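PDB 1FFV: cutm, flavoprotein of carbon monoxide dehydrogenase from Hydrogenophaga pseudoflava, which binds FAD and, as the flavoprotein subunit of the enzyme, probably passes electrons released by carbon monoxide oxidation on to an external acceptor. Local coordinates for residues E78-I82 against A95-I101; E59-I63 against G73-V77; A127-V132 against C198-M202. All coordinates share one frame; numbering follows the deposited sequence.

Interaction 1 (E78-I82 against A95-I101). With FAD (flavin-adenine dinucleotide), chain J.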
loop_
_atom_site.group_PDB
_atom_site.type_symbol
_atom_site.label_atom_id
_atom_site.label_comp_id
_atom_site.label_asym_id
_atom_site.label_seq_id
_atom_site.Cartn_x
_atom_site.Cartn_y
_atom_site.Cartn_z
ATOM N N GLU C 78 -3.446 44.343 -9.520
ATOM C CA GLU C 78 -2.867 45.148 -8.437
ATOM C C GLU C 78 -1.337 45.303 -8.459
ATOM O O GLU C 78 -0.829 46.410 -8.267
ATOM C CB GLU C 78 -3.326 44.639 -7.066
ATOM C CG GLU C 78 -4.845 44.677 -6.814
ATOM C CD GLU C 78 -5.421 46.096 -6.700
ATOM O OE1 GLU C 78 -6.662 46.234 -6.681
ATOM O OE2 GLU C 78 -4.646 47.076 -6.615
ATOM N N ASN C 79 -0.609 44.211 -8.702
ATOM C CA ASN C 79 0.855 44.261 -8.751
ATOM C C ASN C 79 1.402 45.054 -9.945
ATOM O O ASN C 79 2.501 45.606 -9.884
ATOM C CB ASN C 79 1.458 42.854 -8.739
ATOM C CG ASN C 79 1.458 42.225 -7.355
ATOM O OD1 ASN C 79 1.364 41.001 -7.245
ATOM N ND2 ASN C 79 1.577 43.035 -6.309
ATOM N N ASP C 80 0.642 45.093 -11.037
ATOM C CA ASP C 80 1.051 45.838 -12.223
ATOM C C ASP C 80 0.863 47.327 -11.976
ATOM O O ASP C 80 1.473 48.167 -12.638
ATOM C CB ASP C 80 0.248 45.388 -13.440
ATOM C CG ASP C 80 0.775 44.102 -14.035
ATOM O OD1 ASP C 80 1.407 43.316 -13.305
ATOM O OD2 ASP C 80 0.588 43.884 -15.248
ATOM N N LEU C 81 0.010 47.634 -11.007
ATOM C CA LEU C 81 -0.269 48.998 -10.608
ATOM C C LEU C 81 0.945 49.461 -9.800
ATOM O O LEU C 81 1.414 50.592 -9.944
ATOM C CB LEU C 81 -1.513 49.002 -9.726
ATOM C CG LEU C 81 -2.509 50.139 -9.874
ATOM C CD1 LEU C 81 -3.056 50.169 -11.294
ATOM C CD2 LEU C 81 -3.622 49.950 -8.860
ATOM N N ILE C 82 1.463 48.553 -8.976
ATOM C CA ILE C 82 2.620 48.812 -8.127
ATOM C C ILE C 82 3.913 48.925 -8.927
ATOM O O ILE C 82 4.766 49.760 -8.627
ATOM C CB ILE C 82 2.803 47.679 -7.086
ATOM C CG1 ILE C 82 1.607 47.629 -6.139
ATOM C CG2 ILE C 82 4.098 47.864 -6.301
ATOM C CD1 ILE C 82 1.647 46.445 -5.192
ATOM N N ALA C 95 0.293 53.564 -6.544
ATOM C CA ALA C 95 1.359 52.570 -6.531
ATOM C C ALA C 95 1.710 52.122 -5.112
ATOM O O ALA C 95 1.881 50.932 -4.852
ATOM C CB ALA C 95 2.592 53.117 -7.241
ATOM N N GLU C 96 1.792 53.072 -4.190
ATOM C CA GLU C 96 2.133 52.752 -2.808
ATOM C C GLU C 96 0.979 52.148 -2.026
ATOM O O GLU C 96 1.172 51.215 -1.253
ATOM C CB GLU C 96 2.663 53.996 -2.089
ATOM C CG GLU C 96 4.091 54.360 -2.466
ATOM C CD GLU C 96 5.087 53.265 -2.097
ATOM O OE1 GLU C 96 5.266 52.988 -0.882
ATOM O OE2 GLU C 96 5.693 52.685 -3.027
ATOM N N ALA C 97 -0.216 52.686 -2.235
ATOM C CA ALA C 97 -1.413 52.223 -1.551
ATOM C C ALA C 97 -1.804 50.813 -1.967
ATOM O O ALA C 97 -2.363 50.060 -1.169
ATOM C CB ALA C 97 -2.563 53.181 -1.804
ATOM N N ALA C 98 -1.520 50.458 -3.217
ATOM C CA ALA C 98 -1.850 49.127 -3.711
ATOM C C ALA C 98 -1.075 48.063 -2.937
ATOM O O ALA C 98 -1.520 46.920 -2.834
ATOM C CB ALA C 98 -1.565 49.022 -5.204
ATOM N N LYS C 99 0.070 48.451 -2.378
ATOM C CA LYS C 99 0.905 47.535 -1.600
ATOM C C LYS C 99 0.193 47.090 -0.333
ATOM O O LYS C 99 0.523 46.057 0.241
ATOM C CB LYS C 99 2.231 48.192 -1.210
ATOM C CG LYS C 99 3.195 48.437 -2.358
ATOM C CD LYS C 99 4.492 49.021 -1.823
ATOM C CE LYS C 99 5.450 49.411 -2.939
ATOM N NZ LYS C 99 6.753 49.890 -2.370
ATOM N N LEU C 100 -0.771 47.891 0.104
ATOM C CA LEU C 100 -1.540 47.603 1.306
ATOM C C LEU C 100 -2.772 46.750 1.013
ATOM O O LEU C 100 -3.562 46.467 1.917
ATOM C CB LEU C 100 -1.973 48.916 1.969
ATOM C CG LEU C 100 -0.856 49.915 2.276
ATOM C CD1 LEU C 100 -1.442 51.219 2.795
ATOM C CD2 LEU C 100 0.132 49.304 3.281
ATOM N N ILE C 101 -2.949 46.352 -0.241
ATOM C CA ILE C 101 -4.107 45.550 -0.605
ATOM C C ILE C 101 -3.796 44.063 -0.636
ATOM O O ILE C 101 -2.855 43.631 -1.303
ATOM C CB ILE C 101 -4.689 45.978 -1.977
ATOM C CG1 ILE C 101 -5.183 47.422 -1.904
ATOM C CG2 ILE C 101 -5.839 45.053 -2.397
ATOM C CD1 ILE C 101 -5.562 47.994 -3.259
HETATM P PA FAD J . -14.085 39.936 -9.125
HETATM O O1A FAD J . -14.526 39.408 -10.428
HETATM O O2A FAD J . -13.849 39.076 -8.104
HETATM O O5B FAD J . -15.214 40.834 -8.742
HETATM C C5B FAD J . -15.632 41.870 -9.607
HETATM C C4B FAD J . -17.030 42.298 -9.179
HETATM O O4B FAD J . -17.256 43.517 -9.952
HETATM C C3B FAD J . -18.171 41.440 -9.657
HETATM O O3B FAD J . -19.422 41.764 -9.166
HETATM C C2B FAD J . -17.962 41.577 -11.149
HETATM O O2B FAD J . -19.056 41.086 -11.846
HETATM C C1B FAD J . -17.778 43.057 -11.282
HETATM N N9A FAD J . -16.742 43.507 -12.195
HETATM C C8A FAD J . -15.423 43.131 -12.216
HETATM N N7A FAD J . -14.731 43.734 -13.180
HETATM C C5A FAD J . -15.647 44.532 -13.816
HETATM C C6A FAD J . -15.516 45.448 -14.940
HETATM N N6A FAD J . -14.404 45.666 -15.589
HETATM N N1A FAD J . -16.674 46.077 -15.290
HETATM C C2A FAD J . -17.846 45.883 -14.644
HETATM N N3A FAD J . -18.057 45.073 -13.609
HETATM C C4A FAD J . -16.923 44.419 -13.222
HETATM N N1 FAD J . -9.370 44.382 -1.492
HETATM C C2 FAD J . -9.003 45.538 -0.959
HETATM O O2 FAD J . -9.303 46.571 -1.459
HETATM N N3 FAD J . -8.237 45.623 0.229
HETATM C C4 FAD J . -7.831 44.500 0.898
HETATM O O4 FAD J . -7.172 44.613 1.912
HETATM C C4X FAD J . -8.229 43.222 0.331
HETATM N N5 FAD J . -7.864 42.092 0.942
HETATM C C5X FAD J . -8.258 40.921 0.373
HETATM C C6 FAD J . -7.870 39.749 1.023
HETATM C C7 FAD J . -8.211 38.526 0.541
HETATM C C7M FAD J . -7.779 37.276 1.270
HETATM C C8 FAD J . -8.984 38.415 -0.668
HETATM C C8M FAD J . -9.379 37.067 -1.224
HETATM C C9 FAD J . -9.379 39.582 -1.338
HETATM C C9A FAD J . -9.020 40.822 -0.826
HETATM N N10 FAD J . -9.392 42.046 -1.453
HETATM C C10 FAD J . -9.016 43.217 -0.904
HETATM C "C1'" FAD J . -10.171 41.999 -2.734
HETATM C "C2'" FAD J . -9.529 42.146 -4.191
HETATM O "O2'" FAD J . -8.864 43.261 -3.659
HETATM C "C3'" FAD J . -10.974 42.031 -4.640
HETATM O "O3'" FAD J . -10.083 41.081 -5.268
HETATM C "C4'" FAD J . -11.362 42.280 -6.081
HETATM O "O4'" FAD J . -12.164 43.045 -5.124
HETATM C "C5'" FAD J . -12.753 42.103 -6.702
HETATM O "O5'" FAD J . -11.703 42.408 -7.885
HETATM P P FAD J . -11.543 41.282 -8.909
HETATM O O1P FAD J . -10.615 41.891 -9.986
HETATM O O2P FAD J . -11.052 40.103 -8.376
HETATM O O3P FAD J . -12.885 40.952 -9.417
#
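Helix 78-82 meets the end of helix 92-97 and the residues that follow it most closely where the CA atoms of Ile-82 and Ala-95 are 4.3 Å apart, and the two segments spread to 6.3 Å between the CA atoms of Glu-78 and Ala-98. No hydrogen bond joins them. Ile-82 carries much of the contact. Its CG1 stands beside the backbone N (chi1 -64°) and rests against both the carbonyl O of Ala-95 and CB of Ala-98, 3.6 Å from each. The extended chi2 carries CD1 of Ile-82 on to the aliphatic part of Lys-99, 3.8 Å from its CG. The two side chains cross at a slant, and CG2 of Ile-82 meets CE further along. Lys-99 runs straight out from CG, and its NZ reaches OE2 of Glu-96 at 3.1 Å. This salt bridge lies within the same segment, on the exposed side, and uses the syn side of the carboxylate, 21° out of its plane.

At the buried end a carboxylate meets apolar groups. The chain of Glu-78 is bent at chi2 (-68°), which brings OE2 against CB of Ala-98, and it crosses Ile-101 at about a right angle. OE2 of Glu-78 lies 3.6 Å from CD1 of Ile-101. This oxygen is also hydrogen-bonded to NE2 of His-125, which gives the buried carboxylate a polar partner. Leu-81 adds a looser apolar touch on Ala-98.

Ile-101 links the contact to the cofactor. Its CD1 faces Glu-78, while its CG2 packs on the pyrimidine end of the flavin, 3.5 Å from C2 of FAD. The arrangement is thus a helix pair of the FAD-binding domain that leads into one wall of the flavin pocket of this molybdenum hydroxylase subunit.

Interaction 2 (E59-I63 against G73-V77)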
loop_
_atom_site.group_PDB
_atom_site.type_symbol
_atom_site.label_atom_id
_atom_site.label_comp_id
_atom_site.label_asym_id
_atom_site.label_seq_id
_atom_site.Cartn_x
_atom_site.Cartn_y
_atom_site.Cartn_z
ATOM N N GLU C 59 -8.323 44.951 -24.748
ATOM C CA GLU C 59 -8.722 46.350 -24.683
ATOM C C GLU C 59 -9.028 46.796 -23.246
ATOM O O GLU C 59 -9.246 47.983 -22.988
ATOM C CB GLU C 59 -9.920 46.618 -25.603
ATOM C CG GLU C 59 -10.439 45.388 -26.388
ATOM C CD GLU C 59 -9.542 44.931 -27.551
ATOM O OE1 GLU C 59 -8.681 45.720 -28.029
ATOM O OE2 GLU C 59 -9.725 43.770 -28.000
ATOM N N LEU C 60 -9.060 45.844 -22.317
ATOM C CA LEU C 60 -9.317 46.163 -20.918
ATOM C C LEU C 60 -7.999 46.215 -20.165
ATOM O O LEU C 60 -7.976 46.403 -18.960
ATOM C CB LEU C 60 -10.235 45.114 -20.286
ATOM C CG LEU C 60 -11.671 45.007 -20.796
ATOM C CD1 LEU C 60 -12.398 43.886 -20.066
ATOM C CD2 LEU C 60 -12.384 46.334 -20.579
ATOM N N ARG C 61 -6.900 46.057 -20.899
ATOM C CA ARG C 61 -5.561 46.055 -20.319
ATOM C C ARG C 61 -4.704 47.227 -20.785
ATOM O O ARG C 61 -5.036 47.913 -21.752
ATOM C CB ARG C 61 -4.859 44.736 -20.650
ATOM C CG ARG C 61 -5.645 43.523 -20.188
ATOM C CD ARG C 61 -4.940 42.208 -20.450
ATOM N NE ARG C 61 -5.724 41.085 -19.922
ATOM C CZ ARG C 61 -5.924 40.830 -18.624
ATOM N NH1 ARG C 61 -5.400 41.621 -17.688
ATOM N NH2 ARG C 61 -6.629 39.762 -18.256
ATOM N N GLY C 62 -3.611 47.470 -20.070
ATOM C CA GLY C 62 -2.720 48.550 -20.439
ATOM C C GLY C 62 -2.827 49.798 -19.591
ATOM O O GLY C 62 -3.885 50.126 -19.056
ATOM N N ILE C 63 -1.698 50.477 -19.455
ATOM C CA ILE C 63 -1.597 51.718 -18.700
ATOM C C ILE C 63 -0.922 52.719 -19.636
ATOM O O ILE C 63 0.232 52.532 -20.030
ATOM C CB ILE C 63 -0.729 51.529 -17.434
ATOM C CG1 ILE C 63 -1.420 50.566 -16.463
ATOM C CG2 ILE C 63 -0.441 52.877 -16.775
ATOM C CD1 ILE C 63 -0.551 50.145 -15.288
ATOM N N GLY C 73 -6.277 50.388 -17.631
ATOM C CA GLY C 73 -7.238 49.373 -18.039
ATOM C C GLY C 73 -7.920 48.756 -16.828
ATOM O O GLY C 73 -7.261 48.440 -15.836
ATOM N N ALA C 74 -9.236 48.586 -16.901
ATOM C CA ALA C 74 -9.996 48.015 -15.790
ATOM C C ALA C 74 -9.424 46.688 -15.301
ATOM O O ALA C 74 -9.503 46.376 -14.110
ATOM C CB ALA C 74 -11.456 47.841 -16.179
ATOM N N MET C 75 -8.847 45.912 -16.220
ATOM C CA MET C 75 -8.276 44.615 -15.884
ATOM C C MET C 75 -6.821 44.640 -15.413
ATOM O O MET C 75 -6.174 43.590 -15.312
ATOM C CB MET C 75 -8.460 43.633 -17.041
ATOM C CG MET C 75 -9.890 43.131 -17.197
ATOM S SD MET C 75 -10.509 42.339 -15.691
ATOM C CE MET C 75 -9.856 40.740 -15.875
ATOM N N THR C 76 -6.305 45.836 -15.137
ATOM C CA THR C 76 -4.946 45.955 -14.635
ATOM C C THR C 76 -4.923 45.285 -13.265
ATOM O O THR C 76 -5.747 45.564 -12.400
ATOM C CB THR C 76 -4.502 47.425 -14.455
ATOM O OG1 THR C 76 -4.493 48.081 -15.727
ATOM C CG2 THR C 76 -3.106 47.496 -13.842
ATOM N N VAL C 77 -3.971 44.387 -13.091
ATOM C CA VAL C 77 -3.803 43.649 -11.854
ATOM C C VAL C 77 -3.103 44.532 -10.798
ATOM O O VAL C 77 -2.282 45.390 -11.148
ATOM C CB VAL C 77 -3.048 42.332 -12.193
ATOM C CG1 VAL C 77 -1.843 42.115 -11.309
ATOM C CG2 VAL C 77 -4.017 41.164 -12.171
HETATM O O HOH W 1 -2.590 46.838 -17.434
#
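Arg-61 and Gly-73 come within 4.4 Å of each other, CA to CA, where two segments meet at the open end of the beta hairpin formed by strands 63-66 and 69-73. With no side chain on Gly-73, the backbones can approach this closely. Two backbone bonds join them. Gly-73 N donates to Gly-62 O at 2.8 Å. Met-75 N donates to Leu-60 O at 2.9 Å. Both donors belong to a type I beta turn from Gly-73 to Thr-76, which leads to the N-cap Val-77 of helix 78-83.

Met-75 fills one side. Its first torsion (chi1 -74°) sets CG on Leu-60, 3.7 Å from CB. Bends at chi2 and chi3 then bring its CE near NH2 of Arg-61. CB of Met-75 covers one face of the Arg-61 guanidinium, 3.7 Å from NH1. NH2 of the same group is hydrogen-bonded to the carbonyl O of Asn-55, which ties the arginine to an earlier part of its own loop.

Ile-63 and Thr-76 meet on another side at about a right angle, CD1 of Ile-63 against CG2 of Thr-76 at 4.0 Å. Ala-74, within the turn, touches the bound FAD. The turn therefore joins the hairpin to the cofactor pocket.

Thr-76 secures the turn twice. Its N and its OG1 both donate to Gly-73 O, with OG1 beside the backbone N (chi1 -63°) and set on a lone pair in the carbonyl plane. One water then donates to Thr-76 OG1 at 2.8 Å and accepts from Gly-62 N at 2.9 Å, bridging the segments.

Interaction 3 (A127-V132 against C198-M202)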
loop_
_atom_site.group_PDB
_atom_site.type_symbol
_atom_site.label_atom_id
_atom_site.label_comp_id
_atom_site.label_asym_id
_atom_site.label_seq_id
_atom_site.Cartn_x
_atom_site.Cartn_y
_atom_site.Cartn_z
ATOM N N ALA C 127 -12.085 54.677 -1.972
ATOM C CA ALA C 127 -11.618 55.929 -1.368
ATOM C C ALA C 127 -10.453 56.519 -2.163
ATOM O O ALA C 127 -10.400 57.724 -2.391
ATOM C CB ALA C 127 -11.212 55.721 0.092
ATOM N N LEU C 128 -9.537 55.661 -2.597
ATOM C CA LEU C 128 -8.392 56.099 -3.375
ATOM C C LEU C 128 -8.811 56.793 -4.663
ATOM O O LEU C 128 -8.248 57.833 -5.030
ATOM C CB LEU C 128 -7.484 54.912 -3.694
ATOM C CG LEU C 128 -6.673 54.354 -2.517
ATOM C CD1 LEU C 128 -6.047 53.030 -2.901
ATOM C CD2 LEU C 128 -5.608 55.364 -2.107
ATOM N N SER C 129 -9.816 56.239 -5.336
ATOM C CA SER C 129 -10.284 56.810 -6.591
ATOM C C SER C 129 -10.895 58.191 -6.394
ATOM O O SER C 129 -10.793 59.048 -7.269
ATOM C CB SER C 129 -11.276 55.870 -7.285
ATOM O OG SER C 129 -12.488 55.767 -6.564
ATOM N N ILE C 130 -11.524 58.400 -5.241
ATOM C CA ILE C 130 -12.131 59.686 -4.914
ATOM C C ILE C 130 -11.021 60.711 -4.642
ATOM O O ILE C 130 -11.032 61.815 -5.187
ATOM C CB ILE C 130 -13.065 59.554 -3.688
ATOM C CG1 ILE C 130 -14.243 58.634 -4.034
ATOM C CG2 ILE C 130 -13.553 60.923 -3.220
ATOM C CD1 ILE C 130 -15.193 58.356 -2.882
ATOM N N ALA C 131 -10.030 60.322 -3.848
ATOM C CA ALA C 131 -8.926 61.215 -3.530
ATOM C C ALA C 131 -8.153 61.695 -4.770
ATOM O O ALA C 131 -7.734 62.854 -4.833
ATOM C CB ALA C 131 -7.982 60.544 -2.548
ATOM N N VAL C 132 -7.950 60.805 -5.742
ATOM C CA VAL C 132 -7.222 61.158 -6.965
ATOM C C VAL C 132 -8.118 61.755 -8.056
ATOM O O VAL C 132 -7.640 62.115 -9.129
ATOM C CB VAL C 132 -6.421 59.953 -7.546
ATOM C CG1 VAL C 132 -5.386 59.466 -6.533
ATOM C CG2 VAL C 132 -7.360 58.816 -7.951
ATOM N N CYS C 198 -7.912 56.274 5.460
ATOM C CA CYS C 198 -8.103 57.607 4.907
ATOM C C CYS C 198 -7.123 57.907 3.791
ATOM O O CYS C 198 -5.903 57.789 3.960
ATOM C CB CYS C 198 -7.990 58.686 5.983
ATOM S SG CYS C 198 -7.984 60.394 5.311
ATOM N N ALA C 199 -7.677 58.272 2.638
ATOM C CA ALA C 199 -6.889 58.627 1.465
ATOM C C ALA C 199 -6.896 60.149 1.345
ATOM O O ALA C 199 -7.939 60.789 1.511
ATOM C CB ALA C 199 -7.487 57.992 0.210
ATOM N N VAL C 200 -5.723 60.716 1.071
ATOM C CA VAL C 200 -5.566 62.160 0.929
ATOM C C VAL C 200 -4.639 62.551 -0.222
ATOM O O VAL C 200 -3.607 61.918 -0.451
ATOM C CB VAL C 200 -4.963 62.792 2.220
ATOM C CG1 VAL C 200 -4.442 64.205 1.934
ATOM C CG2 VAL C 200 -6.000 62.852 3.325
ATOM N N VAL C 201 -5.036 63.592 -0.947
ATOM C CA VAL C 201 -4.233 64.166 -2.021
ATOM C C VAL C 201 -4.338 65.664 -1.746
ATOM O O VAL C 201 -5.442 66.179 -1.536
ATOM C CB VAL C 201 -4.791 63.871 -3.434
ATOM C CG1 VAL C 201 -3.888 64.501 -4.485
ATOM C CG2 VAL C 201 -4.885 62.369 -3.676
ATOM N N MET C 202 -3.198 66.346 -1.667
ATOM C CA MET C 202 -3.206 67.781 -1.398
ATOM C C MET C 202 -2.074 68.558 -2.065
ATOM O O MET C 202 -1.025 68.003 -2.400
ATOM C CB MET C 202 -3.195 68.058 0.117
ATOM C CG MET C 202 -1.842 67.906 0.805
ATOM S SD MET C 202 -1.897 68.267 2.594
ATOM C CE MET C 202 -1.761 69.935 2.579
#
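Ala-131 and Val-201 form the tight part of this contact, where the last turn of helix 125-131 lies along strand 198-202. Over the short segments the axes run nearly parallel, 14° apart, and approach to 7.4 Å. Such closeness depends on small residues: CB of Ala-131 is 3.8 Å from CB of Ala-199. The same methyl also meets Val-201, which sits two residues along on the same side of the strand. With CG2 of Val-201 beside its own backbone N and CG1 anti to that N (chi1 -180°), CG2 faces the end of the helix. It lies 3.1 Å from the carbonyl O of Ala-131, a close approach.

The rest is looser. CD2 of Leu-128 reaches Ala-199 CB at 4.0 Å, although the side chain starts out away from the strand. Ala-127 and Ala-199 keep their CB methyls 4.4 Å apart, and Val-132 CG1 lies obliquely against Val-201 CG2 at 4.1 Å. This looser part is no more open to solvent, because every touching residue is buried. Leu-93 of helix 92-97 packs on Leu-128, Val-132 and Val-201 and closes that margin.

No hydrogen bond crosses the contact. The side chains that meet are all apolar, and the carbonyls of Ala-127 and Ala-131 also touch methyls of the strand. Cys-198 and Val-200 point to the other face of the sheet, against helix 264-285. The strand is thus covered on both faces by helices. The arrangement is typical of a domain interface in which a helix of the FAD-binding domain lies on the antiparallel sheet of the C-terminal domain of the CO dehydrogenase flavoprotein.

Overall arrangement
The three contacts follow one another along the chain. Interactions 1 and 2 lie wholly in the FAD-binding domain and touch where Leu-81 packs on Thr-76; interaction 3 joins that domain to the C-terminal one. Helix 92-97 and its continuation link interaction 1 to interaction 3, through Ala-97 against Leu-128. Interactions 2 and 3 do not meet, their nearest atoms being about 12 Å apart. All three are mainly buried, but interactions 1 and 2 each keep an exposed margin. Chemistry changes with place: backbone bonds and a water in interaction 2, apolar packing with a buried acid at one end and a salt bridge at the exposed side in interaction 1, and small apolar side chains in interaction 3, the closest to the chain centre.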